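Local coordinates for Cag38821 (Sulfolobus islandicus rod-shaped virus 1, PDB 2X48), which is of unknown function but probably folds as a small helix-turn-helix domain and may bind DNA, at residues Tyr12-Glu15 and Asp19-Ser22. Residues are numbered along the deposited sequence; the frame is centred on the assembly and turned at random.
Sequences YYVE and DLVS
Val14 and Glu15, at the end of strand 10-14, meet Leu20 and Asp19 in the first turn of helix 17-29. Val14 makes the apolar part of the contact. Its CG1 lies 4.0 Å from Leu20 CD2, and its CG2 is almost as near to the same methyl. The two side chains cross at about a right angle. CG1 stands anti to the backbone N (chi1 159°), which leaves both methyls within reach of Leu20. Both residues are buried; Val14 also touches Ile5 of strand 3-7, while Leu20 reaches Tyr51 of helix 45-52. Glu15 makes the polar part through its backbone. Its N donates to Asp19 OD2 at 2.9 Å, with a bent N-H...O angle of 144°. OD2 accepts with its anti lone pair, on the side away from OD1. Glu15 CB sits 3.4 Å from Asp19 OD2. The Glu15 carboxylate does not join in: OE1 is 4.8 Å from Asp19 OD2, and the like charges would probably disfavour a closer approach. The backbone N of Asp19 makes a weak hydrogen bond with Ser16 OG. The Asp19 carboxylate thus bridges back across the short connection between a beta-hairpin and a three-helix domain, whose last two helices are consistent with a helix-turn-helix.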
ATOM      1  N   TYR A  12      -6.359  -6.522   2.514  1.00 50.57           N
ATOM      2  CA  TYR A  12      -5.535  -6.943   1.389  1.00 48.20           C
ATOM      3  C   TYR A  12      -4.523  -7.986   1.855  1.00 51.33           C
ATOM      4  O   TYR A  12      -3.783  -7.747   2.807  1.00 54.12           O
ATOM      5  CB  TYR A  12      -4.814  -5.732   0.787  1.00 45.81           C
ATOM      6  CG  TYR A  12      -5.728  -4.573   0.440  1.00 45.33           C
ATOM      7  CD1 TYR A  12      -6.072  -3.612   1.396  1.00 47.06           C
ATOM      8  CD2 TYR A  12      -6.246  -4.437  -0.843  1.00 45.55           C
ATOM      9  CE1 TYR A  12      -6.917  -2.543   1.072  1.00 48.08           C
ATOM     10  CE2 TYR A  12      -7.082  -3.376  -1.178  1.00 47.26           C
ATOM     11  CZ  TYR A  12      -7.417  -2.434  -0.219  1.00 48.04           C
ATOM     12  OH  TYR A  12      -8.257  -1.402  -0.562  1.00 51.08           O
ATOM     13  N   TYR A  13      -4.513  -9.143   1.196  1.00 53.01           N
ATOM     14  CA  TYR A  13      -3.569 -10.217   1.509  1.00 57.60           C
ATOM     15  C   TYR A  13      -2.298  -9.999   0.678  1.00 55.02           C
ATOM     16  O   TYR A  13      -2.331 -10.089  -0.555  1.00 53.71           O
ATOM     17  CB  TYR A  13      -4.166 -11.595   1.196  1.00 63.29           C
ATOM     18  CG  TYR A  13      -5.326 -12.033   2.089  1.00 69.02           C
ATOM     19  CD1 TYR A  13      -6.562 -11.379   2.056  1.00 66.89           C
ATOM     20  CD2 TYR A  13      -5.200 -13.135   2.938  1.00 80.40           C
ATOM     21  CE1 TYR A  13      -7.622 -11.793   2.864  1.00 73.02           C
ATOM     22  CE2 TYR A  13      -6.259 -13.555   3.749  1.00 87.76           C
ATOM     23  CZ  TYR A  13      -7.463 -12.876   3.705  1.00 83.87           C
ATOM     24  OH  TYR A  13      -8.506 -13.296   4.504  1.00 92.90           O
ATOM     25  N   VAL A  14      -1.190  -9.713   1.364  1.00 56.35           N
ATOM     26  CA  VAL A  14       0.095  -9.383   0.734  1.00 55.04           C
ATOM     27  C   VAL A  14       1.050 -10.556   0.877  1.00 60.43           C
ATOM     28  O   VAL A  14       1.238 -11.077   1.970  1.00 66.42           O
ATOM     29  CB  VAL A  14       0.724  -8.143   1.411  1.00 54.95           C
ATOM     30  CG1 VAL A  14       2.216  -8.074   1.172  1.00 57.01           C
ATOM     31  CG2 VAL A  14       0.036  -6.885   0.929  1.00 50.90           C
ATOM     32  N   GLU A  15       1.651 -10.962  -0.231  1.00 60.31           N
ATOM     33  CA  GLU A  15       2.541 -12.126  -0.262  1.00 66.40           C
ATOM     34  C   GLU A  15       3.910 -11.802  -0.900  1.00 66.32           C
ATOM     35  O   GLU A  15       4.816 -12.632  -0.887  1.00 71.78           O
ATOM     36  CB  GLU A  15       1.840 -13.230  -1.061  1.00 69.92           C
ATOM     37  CG  GLU A  15       1.881 -14.610  -0.444  1.00 79.21           C
ATOM     38  CD  GLU A  15       0.842 -15.551  -1.043  1.00 84.51           C
ATOM     39  OE1 GLU A  15      -0.226 -15.074  -1.488  1.00 80.28           O
ATOM     40  OE2 GLU A  15       1.090 -16.779  -1.054  1.00 95.16           O
ATOM     41  N   ASP A  19       2.403  -7.245  -4.755  1.00 57.89           N
ATOM     42  CA  ASP A  19       1.136  -7.071  -4.060  1.00 53.96           C
ATOM     43  C   ASP A  19       1.097  -5.731  -3.329  1.00 52.25           C
ATOM     44  O   ASP A  19       0.043  -5.092  -3.255  1.00 51.23           O
ATOM     45  CB  ASP A  19       0.895  -8.210  -3.056  1.00 52.35           C
ATOM     46  CG  ASP A  19       0.771  -9.593  -3.725  1.00 56.63           C
ATOM     47  OD1 ASP A  19       0.588  -9.670  -4.968  1.00 61.83           O
ATOM     48  OD2 ASP A  19       0.859 -10.610  -2.998  1.00 57.91           O
ATOM     49  N   LEU A  20       2.233  -5.312  -2.775  1.00 46.74           N
ATOM     50  CA  LEU A  20       2.299  -4.027  -2.074  1.00 44.25           C
ATOM     51  C   LEU A  20       2.022  -2.913  -3.056  1.00 43.10           C
ATOM     52  O   LEU A  20       1.274  -1.979  -2.746  1.00 41.30           O
ATOM     53  CB  LEU A  20       3.665  -3.785  -1.410  1.00 45.64           C
ATOM     54  CG  LEU A  20       4.018  -4.496  -0.100  1.00 47.01           C
ATOM     55  CD1 LEU A  20       5.455  -4.152   0.291  1.00 49.43           C
ATOM     56  CD2 LEU A  20       3.048  -4.130   1.024  1.00 45.20           C
ATOM     57  N   VAL A  21       2.626  -3.000  -4.238  1.00 45.42           N
ATOM     58  CA  VAL A  21       2.387  -2.000  -5.286  1.00 45.37           C
ATOM     59  C   VAL A  21       0.891  -1.904  -5.577  1.00 44.05           C
ATOM     60  O   VAL A  21       0.326  -0.810  -5.565  1.00 42.79           O
ATOM     61  CB  VAL A  21       3.165  -2.324  -6.573  1.00 49.68           C
ATOM     62  CG1 VAL A  21       2.671  -1.460  -7.734  1.00 50.53           C
ATOM     63  CG2 VAL A  21       4.666  -2.129  -6.340  1.00 51.39           C
ATOM     64  N   SER A  22       0.249  -3.053  -5.794  1.00 45.34           N
ATOM     65  CA  SER A  22      -1.180  -3.105  -6.079  1.00 45.31           C
ATOM     66  C   SER A  22      -2.027  -2.444  -4.998  1.00 42.66           C
ATOM     67  O   SER A  22      -2.942  -1.686  -5.314  1.00 42.49           O
ATOM     68  CB  SER A  22      -1.634  -4.541  -6.281  1.00 48.31           C
ATOM     69  OG  SER A  22      -1.324  -4.986  -7.586  1.00 51.98           O
TER